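Local coordinates for protein bucandin (Bungarus candidus, PDB 1F94) that is a krait-venom toxin of the three-finger family, thought to act presynaptically by enhancing acetylcholine release, though its mode of action is not established, at residues 46-49 with 50-53; 54-58 with 59-63. All coordinates share one frame; numbering follows the deposited sequence.

Overall arrangement
Following the chain from its N terminus, strands 2-7 and 12-16 form the first hairpin and strands 23-29 and 35-40 the second, both complete before either contact begins. Contact 1 then closes the tip of the third hairpin, where 46-49 turns back as 50-53 along the side of strand 23-29. Strand 51-56 carries the chain directly into contact 2, which closes the small loop 56-61 through the disulfide Cys56-Cys61. The two contacts are in series, neither enclosing nor crossing the other, and their centres lie about 17 Å apart. Contact 1 pairs edge strand 46-47 with strand 51-56 in the four-stranded sheet; contact 2 brings the C-terminal tail between that sheet and strand 2-7.

Contact 1: 46-49 with 50-53; sequences IDTW and NVYN
Asn50 lies flat over the indole of Trp49: CB stands 3.4 Å from the centroid of the six-membered ring and 7° off its normal, a CH-pi contact, and the amide plane is only 3° from the ring plane. Both residues hold CG between the backbone N and the carbonyl carbon, which brings the amide over the indole. At the OD1 end of the amide, one water joins two side chains that point the same way; it donates to Asn50 OD1 at 2.6 Å and also bonds Thr48 OG1 at 2.8 Å. These groups sit at the tip of the third finger of the three-finger fold, whose antiparallel arms are fastened by Thr48 N to Val51 O (2.9 Å, 165° at the hydrogen) and by the reciprocal pair Ile46 N to Asn53 O and Asn53 N to Ile46 O. On the face shared with Asn53, Ile46 meets Val51, CG2 to CG1 at 3.7 Å, and both residues touch Trp27 of strand 23-29. The opposite face carries Asp47 and Tyr52; Asp47 OD2 comes to the ring edge near its plane, 4.1 Å from Tyr52 CD1, and is held by a salt bridge to Lys30, which also bonds Thr48 O.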
loop_
_atom_site.group_PDB
_atom_site.type_symbol
_atom_site.label_atom_id
_atom_site.label_comp_id
_atom_site.label_asym_id
_atom_site.label_seq_id
_atom_site.Cartn_x
_atom_site.Cartn_y
_atom_site.Cartn_z
ATOM N N ILE A 46 7.622 -8.192 1.791
ATOM C CA ILE A 46 7.233 -9.607 1.899
ATOM C C ILE A 46 7.180 -10.216 0.511
ATOM O O ILE A 46 6.716 -9.571 -0.465
ATOM C CB ILE A 46 5.836 -9.772 2.598
ATOM C CG1 ILE A 46 5.780 -9.072 3.927
ATOM C CG2 ILE A 46 5.433 -11.225 2.684
ATOM C CD1 ILE A 46 4.378 -8.917 4.507
ATOM N N ASP A 47 7.663 -11.450 0.374
ATOM C CA ASP A 47 7.543 -12.177 -0.889
ATOM C C ASP A 47 7.427 -13.646 -0.537
ATOM O O ASP A 47 8.361 -14.439 -0.689
ATOM C CB ASP A 47 8.716 -11.883 -1.789
ATOM C CG ASP A 47 8.577 -12.341 -3.231
ATOM O OD1 ASP A 47 9.588 -12.431 -3.934
ATOM O OD2 ASP A 47 7.445 -12.612 -3.755
ATOM N N THR A 48 6.258 -14.118 -0.173
ATOM C CA THR A 48 5.977 -15.477 0.237
ATOM C C THR A 48 5.063 -16.182 -0.740
ATOM O O THR A 48 4.657 -15.601 -1.739
ATOM C CB THR A 48 5.401 -15.517 1.670
ATOM O OG1 THR A 48 4.197 -14.801 1.595
ATOM C CG2 THR A 48 6.281 -14.872 2.705
ATOM N N TRP A 49 4.651 -17.397 -0.415
ATOM C CA TRP A 49 3.792 -18.132 -1.316
ATOM C C TRP A 49 2.486 -17.362 -1.579
ATOM O O TRP A 49 1.907 -17.484 -2.670
ATOM C CB TRP A 49 3.487 -19.542 -0.747
ATOM C CG TRP A 49 2.551 -19.518 0.430
ATOM C CD1 TRP A 49 2.826 -19.299 1.747
ATOM C CD2 TRP A 49 1.120 -19.729 0.383
ATOM N NE1 TRP A 49 1.699 -19.363 2.499
ATOM C CE2 TRP A 49 0.652 -19.609 1.701
ATOM C CE3 TRP A 49 0.241 -19.992 -0.653
ATOM C CZ2 TRP A 49 -0.684 -19.738 2.014
ATOM C CZ3 TRP A 49 -1.106 -20.134 -0.321
ATOM C CH2 TRP A 49 -1.524 -20.011 0.984
ATOM N N ASN A 50 1.977 -16.618 -0.596
ATOM C CA ASN A 50 0.685 -15.982 -0.685
ATOM C C ASN A 50 0.700 -14.430 -0.654
ATOM O O ASN A 50 -0.362 -13.849 -0.995
ATOM C CB ASN A 50 -0.300 -16.440 0.397
ATOM C CG ASN A 50 0.155 -16.211 1.812
ATOM O OD1 ASN A 50 1.344 -16.088 2.062
ATOM N ND2 ASN A 50 -0.788 -16.204 2.742
ATOM N N VAL A 51 1.773 -13.808 -0.302
ATOM C CA VAL A 51 1.831 -12.366 -0.117
ATOM C C VAL A 51 3.035 -11.755 -0.808
ATOM O O VAL A 51 4.179 -12.191 -0.653
ATOM C CB VAL A 51 1.786 -11.943 1.354
ATOM C CG1 VAL A 51 1.986 -10.455 1.563
ATOM C CG2 VAL A 51 0.459 -12.423 1.996
ATOM N N TYR A 52 2.783 -10.660 -1.496
ATOM C CA TYR A 52 3.824 -9.731 -1.962
ATOM C C TYR A 52 3.523 -8.394 -1.286
ATOM O O TYR A 52 2.409 -7.890 -1.409
ATOM C CB TYR A 52 3.755 -9.572 -3.468
ATOM C CG TYR A 52 4.685 -8.533 -4.001
ATOM C CD1 TYR A 52 5.956 -8.864 -4.324
ATOM C CD2 TYR A 52 4.270 -7.212 -4.169
ATOM C CE1 TYR A 52 6.824 -7.880 -4.826
ATOM C CE2 TYR A 52 5.124 -6.243 -4.620
ATOM C CZ TYR A 52 6.412 -6.598 -4.935
ATOM O OH TYR A 52 7.207 -5.596 -5.423
ATOM N N ASN A 53 4.505 -7.775 -0.664
ATOM C CA ASN A 53 4.284 -6.423 -0.162
ATOM C C ASN A 53 5.535 -5.612 -0.483
ATOM O O ASN A 53 6.644 -6.022 -0.149
ATOM C CB ASN A 53 4.028 -6.392 1.342
ATOM C CG ASN A 53 3.707 -4.998 1.850
ATOM O OD1 ASN A 53 2.786 -4.345 1.376
ATOM N ND2 ASN A 53 4.502 -4.558 2.799
HETATM O O HOH W 1 3.175 -15.933 3.970
#

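Contact 2: 54-58 with 59-63; sequences KCCTT and NLCNT
Cys56 and Cys61 are joined by a disulfide with SG atoms 2.0 Å apart, closing the small C-terminal loop of the three-finger fold at the palm, where the fingers converge. The bridge has a chi3 of 93°, close to the 90° or so that a relaxed disulfide prefers. Each cysteine turns its sulfur back over its own backbone, between N and the carbonyl carbon, and Cys56 CB comes within 3.8 Å of Cys61 CB. Both side chains also touch Cys24 of strand 23-29, so the bridge packs against the sheet.

Backbone hydrogen bonding across the loop is slight. Thr58 to Cys61 forms a type II beta turn with Asn59 and Leu60 at its corners; Leu60 takes the positive phi expected at the third position. Its closing bond, Cys61 N to Thr58 O, is weak, with only 128° at the hydrogen, and the placing of the acceptor is less sure. Beyond the turn Asn62 is the centre of an inverse gamma turn, and its amide is held at both ends, OD1 by Tyr4 N and ND2 by Tyr25 O, tying the tail to the first two fingers.

Van der Waals contact supplements these links. Asn62 CB makes a looser approach to Cys56 SG, at 4.3 Å, whereas at the start of the turn Thr58 OG1 rests 3.5 Å from Cys61 CB.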
loop_
_atom_site.group_PDB
_atom_site.type_symbol
_atom_site.label_atom_id
_atom_site.label_comp_id
_atom_site.label_asym_id
_atom_site.label_seq_id
_atom_site.Cartn_x
_atom_site.Cartn_y
_atom_site.Cartn_z
ATOM N N LYS A 54 5.288 -4.426 -0.998
ATOM C CA LYS A 54 6.314 -3.443 -1.347
ATOM C C LYS A 54 6.068 -2.179 -0.561
ATOM O O LYS A 54 4.907 -1.764 -0.382
ATOM C CB LYS A 54 6.300 -3.175 -2.836
ATOM C CG LYS A 54 7.310 -2.203 -3.337
ATOM C CD LYS A 54 7.516 -1.919 -4.789
ATOM C CE LYS A 54 8.549 -0.833 -4.972
ATOM N NZ LYS A 54 9.940 -1.168 -4.512
ATOM N N CYS A 55 7.144 -1.542 -0.159
ATOM C CA CYS A 55 7.142 -0.324 0.624
ATOM C C CYS A 55 7.811 0.828 -0.118
ATOM O O CYS A 55 8.831 0.624 -0.757
ATOM C CB CYS A 55 7.942 -0.582 1.963
ATOM S SG CYS A 55 7.297 -1.973 2.909
ATOM N N CYS A 56 7.268 2.028 -0.005
ATOM C CA CYS A 56 7.902 3.195 -0.644
ATOM C C CYS A 56 7.607 4.397 0.177
ATOM O O CYS A 56 6.673 4.398 1.019
ATOM C CB CYS A 56 7.486 3.328 -2.108
ATOM S SG CYS A 56 5.711 3.484 -2.403
ATOM N N THR A 57 8.359 5.501 0.039
ATOM C CA THR A 57 8.305 6.630 0.963
ATOM C C THR A 57 8.048 7.984 0.325
ATOM O O THR A 57 8.332 9.014 0.949
ATOM C CB THR A 57 9.588 6.705 1.823
ATOM O OG1 THR A 57 10.726 6.879 0.981
ATOM C CG2 THR A 57 9.780 5.457 2.635
ATOM N N THR A 58 7.431 8.045 -0.841
ATOM C CA THR A 58 7.084 9.321 -1.441
ATOM C C THR A 58 5.611 9.330 -1.856
ATOM O O THR A 58 4.949 8.353 -2.018
ATOM C CB THR A 58 7.981 9.720 -2.608
ATOM O OG1 THR A 58 7.866 8.689 -3.623
ATOM C CG2 THR A 58 9.449 9.741 -2.256
ATOM N N ASN A 59 5.136 10.583 -2.059
ATOM C CA ASN A 59 3.751 10.846 -2.340
ATOM C C ASN A 59 3.248 9.982 -3.505
ATOM O O ASN A 59 3.792 9.950 -4.584
ATOM C CB ASN A 59 3.615 12.331 -2.669
ATOM C CG ASN A 59 2.176 12.773 -2.862
ATOM O OD1 ASN A 59 1.722 13.162 -3.934
ATOM N ND2 ASN A 59 1.479 12.723 -1.786
ATOM N N LEU A 60 2.163 9.263 -3.267
ATOM C CA LEU A 60 1.444 8.470 -4.246
ATOM C C LEU A 60 2.349 7.486 -4.977
ATOM O O LEU A 60 2.200 7.183 -6.156
ATOM C CB LEU A 60 0.692 9.395 -5.229
ATOM C CG LEU A 60 -0.390 10.263 -4.582
ATOM C CD1 LEU A 60 -1.048 11.179 -5.639
ATOM C CD2 LEU A 60 -1.437 9.413 -3.911
ATOM N N CYS A 61 3.299 6.915 -4.246
ATOM C CA CYS A 61 4.311 6.033 -4.819
ATOM C C CYS A 61 3.813 4.605 -5.039
ATOM O O CYS A 61 4.419 3.844 -5.785
ATOM C CB CYS A 61 5.579 6.020 -3.982
ATOM S SG CYS A 61 5.413 5.496 -2.255
ATOM N N ASN A 62 2.721 4.203 -4.363
ATOM C CA ASN A 62 2.216 2.840 -4.407
ATOM C C ASN A 62 1.237 2.674 -5.571
ATOM O O ASN A 62 0.026 2.416 -5.423
ATOM C CB ASN A 62 1.601 2.423 -3.091
ATOM C CG ASN A 62 0.478 3.310 -2.607
ATOM O OD1 ASN A 62 0.341 4.474 -2.985
ATOM N ND2 ASN A 62 -0.339 2.747 -1.700
ATOM N N THR A 63 1.694 2.849 -6.811
ATOM C CA THR A 63 0.958 2.681 -8.049
ATOM C C THR A 63 0.815 1.219 -8.513
ATOM O O THR A 63 -0.038 0.899 -9.347
ATOM C CB THR A 63 1.662 3.437 -9.201
ATOM O OG1 THR A 63 3.076 3.109 -9.269
ATOM C CG2 THR A 63 1.569 4.918 -8.906
ATOM O OXT THR A 63 1.619 0.386 -8.053
#